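Local structure of putative dioxygenase (Nostoc punctiforme, 2PEB) at residues A[14-18]-A[51-55]. The protein is a putative dioxygenase of the Dopa 4,5-dioxygenase family, which binds a metal ion, here zinc, and probably cleaves catechol-type aromatic rings with molecular oxygen. Sequence-based numbering, arbitrary orientation.
With ZN (zinc ion), chain C.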
ATOM      1  N   ALA A  14       1.645  -4.347   9.919  1.00 28.37           N
ATOM      2  CA  ALA A  14       2.823  -3.931   9.150  1.00 27.27           C
ATOM      3  C   ALA A  14       4.043  -4.780   9.550  1.00 28.45           C
ATOM      4  O   ALA A  14       4.303  -4.994  10.722  1.00 30.02           O
ATOM      5  CB  ALA A  14       3.078  -2.500   9.366  1.00 27.52           C
ATOM      6  N   HIS A  15       4.733  -5.316   8.550  1.00 26.47           N
ATOM      7  CA  HIS A  15       6.023  -6.013   8.701  1.00 26.67           C
ATOM      8  C   HIS A  15       7.092  -5.087   8.101  1.00 27.65           C
ATOM      9  O   HIS A  15       7.072  -4.778   6.903  1.00 27.40           O
ATOM     10  CB  HIS A  15       5.981  -7.423   8.081  1.00 25.19           C
ATOM     11  CG  HIS A  15       5.018  -8.343   8.797  1.00 27.98           C
ATOM     12  ND1 HIS A  15       5.423  -9.137   9.855  1.00 24.45           N
ATOM     13  CD2 HIS A  15       3.694  -8.584   8.641  1.00 28.63           C
ATOM     14  CE1 HIS A  15       4.396  -9.794  10.340  1.00 30.40           C
ATOM     15  NE2 HIS A  15       3.344  -9.528   9.594  1.00 21.97           N
ATOM     16  N   VAL A  16       7.965  -4.578   8.963  1.00 26.08           N
ATOM     17  CA  VAL A  16       9.007  -3.637   8.579  1.00 25.06           C
ATOM     18  C   VAL A  16      10.282  -4.424   8.460  1.00 25.85           C
ATOM     19  O   VAL A  16      10.816  -4.953   9.460  1.00 26.42           O
ATOM     20  CB  VAL A  16       9.144  -2.503   9.621  1.00 22.80           C
ATOM     21  CG1 VAL A  16      10.218  -1.515   9.188  1.00 22.79           C
ATOM     22  CG2 VAL A  16       7.805  -1.774   9.856  1.00 25.19           C
ATOM     23  N   TYR A  17      10.745  -4.588   7.222  1.00 24.97           N
ATOM     24  CA  TYR A  17      11.937  -5.336   6.924  1.00 24.79           C
ATOM     25  C   TYR A  17      13.197  -4.486   7.063  1.00 23.29           C
ATOM     26  O   TYR A  17      13.191  -3.266   6.826  1.00 25.47           O
ATOM     27  CB  TYR A  17      11.840  -5.975   5.529  1.00 25.16           C
ATOM     28  CG  TYR A  17      10.652  -6.892   5.441  1.00 24.33           C
ATOM     29  CD1 TYR A  17      10.753  -8.203   5.862  1.00 24.98           C
ATOM     30  CD2 TYR A  17       9.400  -6.445   4.970  1.00 24.12           C
ATOM     31  CE1 TYR A  17       9.658  -9.051   5.848  1.00 25.22           C
ATOM     32  CE2 TYR A  17       8.290  -7.312   4.922  1.00 26.27           C
ATOM     33  CZ  TYR A  17       8.445  -8.623   5.364  1.00 31.46           C
ATOM     34  OH  TYR A  17       7.400  -9.504   5.384  1.00 27.12           O
ATOM     35  N   PHE A  18      14.280  -5.146   7.437  1.00 24.66           N
ATOM     36  CA  PHE A  18      15.557  -4.456   7.568  1.00 25.47           C
ATOM     37  C   PHE A  18      16.721  -5.432   7.461  1.00 27.06           C
ATOM     38  O   PHE A  18      16.561  -6.644   7.521  1.00 26.70           O
ATOM     39  CB  PHE A  18      15.617  -3.704   8.914  1.00 26.43           C
ATOM     40  CG  PHE A  18      15.487  -4.610  10.094  1.00 24.77           C
ATOM     41  CD1 PHE A  18      16.605  -5.242  10.629  1.00 30.03           C
ATOM     42  CD2 PHE A  18      14.218  -4.914  10.608  1.00 26.99           C
ATOM     43  CE1 PHE A  18      16.480  -6.121  11.666  1.00 28.39           C
ATOM     44  CE2 PHE A  18      14.098  -5.803  11.639  1.00 25.64           C
ATOM     45  CZ  PHE A  18      15.211  -6.399  12.171  1.00 30.15           C
ATOM     46  N   PRO A  51       7.259 -16.925   6.931  1.00 29.19           N
ATOM     47  CA  PRO A  51       7.143 -16.520   5.538  1.00 29.55           C
ATOM     48  C   PRO A  51       8.165 -15.466   5.100  1.00 30.58           C
ATOM     49  O   PRO A  51       8.310 -15.227   3.894  1.00 30.84           O
ATOM     50  CB  PRO A  51       5.740 -15.923   5.477  1.00 30.10           C
ATOM     51  CG  PRO A  51       5.541 -15.358   6.787  1.00 30.01           C
ATOM     52  CD  PRO A  51       6.188 -16.327   7.743  1.00 29.65           C
ATOM     53  N   HIS A  52       8.854 -14.848   6.063  1.00 28.67           N
ATOM     54  CA  HIS A  52       9.622 -13.593   5.841  1.00 27.56           C
ATOM     55  C   HIS A  52      11.026 -13.823   5.341  1.00 26.38           C
ATOM     56  O   HIS A  52      11.780 -14.620   5.934  1.00 26.19           O
ATOM     57  CB  HIS A  52       9.682 -12.781   7.116  1.00 26.39           C
ATOM     58  CG  HIS A  52       8.330 -12.484   7.641  1.00 27.00           C
ATOM     59  ND1 HIS A  52       7.472 -11.600   7.017  1.00 26.93           N
ATOM     60  CD2 HIS A  52       7.647 -13.012   8.679  1.00 31.40           C
ATOM     61  CE1 HIS A  52       6.319 -11.591   7.665  1.00 29.23           C
ATOM     62  NE2 HIS A  52       6.403 -12.437   8.675  1.00 30.53           N
ATOM     63  N   PRO A  53      11.397 -13.125   4.242  1.00 24.77           N
ATOM     64  CA  PRO A  53      12.700 -13.377   3.653  1.00 23.64           C
ATOM     65  C   PRO A  53      13.852 -12.505   4.124  1.00 21.37           C
ATOM     66  O   PRO A  53      14.942 -12.570   3.548  1.00 24.79           O
ATOM     67  CB  PRO A  53      12.432 -13.096   2.172  1.00 25.35           C
ATOM     68  CG  PRO A  53      11.544 -12.019   2.181  1.00 22.95           C
ATOM     69  CD  PRO A  53      10.646 -12.172   3.394  1.00 26.60           C
ATOM     70  N   LYS A  54      13.598 -11.721   5.173  1.00 24.99           N
ATOM     71  CA  LYS A  54      14.533 -10.748   5.675  0.50 25.70           C
ATOM     72  C   LYS A  54      14.153 -10.503   7.144  1.00 23.82           C
ATOM     73  O   LYS A  54      13.025 -10.736   7.524  1.00 26.13           O
ATOM     74  CB  LYS A  54      14.406  -9.471   4.825  0.50 25.94           C
ATOM     75  CG  LYS A  54      15.514  -8.486   5.000  0.50 26.95           C
ATOM     76  CD  LYS A  54      15.399  -7.296   4.026  0.50 29.70           C
ATOM     77  CE  LYS A  54      15.875  -7.627   2.610  0.50 30.69           C
ATOM     78  NZ  LYS A  54      16.217  -6.387   1.834  0.50 24.48           N
ATOM     79  N   GLY A  55      15.093 -10.071   7.952  1.00 23.62           N
ATOM     80  CA  GLY A  55      14.749  -9.624   9.280  1.00 26.00           C
ATOM     81  C   GLY A  55      13.624  -8.591   9.253  1.00 28.16           C
ATOM     82  O   GLY A  55      13.485  -7.810   8.300  1.00 25.17           O
TER
HETATM   83 ZN    ZN C 200       1.622 -10.206   9.947  0.50 14.28          ZN
HETATM   84  O   HOH W   1      17.666  -9.050   7.019  1.00 29.09           O
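H15, a ligand of the zinc site that is probably the active centre of this putative dioxygenase, forms an aromatic cluster with Y17 and H52. H15 NE2 lies 1.9 Å from ZN, and H13 and H85 supply the other protein ligands. H52 comes from the loop 51-55 and packs against the H15 ring: H52 CE1 sits over one face, 3.4 Å from H15 ND1, with centroids 4.5 Å apart and planes inclined at 32°. A hydrogen bond between Y17 OH and H52 ND1 (2.7 Å) ties the imidazole to the strand, consistent with holding its orientation. H52 NE2 hydrogen-bonds an unidentified molecule, probably from the crystallisation liquor, that also lies against H15; such a molecule is consistent with a pocket beside the metal. Y17 spans the gap to the loop, its CE1 4.1 Å from P53 CD and its CD1 4.0 Å from K54 CB. At the far end the backbones close up: F18 N donates to G55 O (2.9 Å, 158° at the hydrogen), Y17 CA makes a CA-H...O contact with G55 O (3.2 Å), and one water links F18 O (2.7 Å) to G55 N (2.9 Å). The F18 ring lays one face over the G55 backbone and also meets W44. The loop runs on into strand 55-61, the antiparallel neighbour of strand 11-18, whose other neighbour is strand 82-87; F18 packs on helix 23-36, while H15 and Y17 both touch M56.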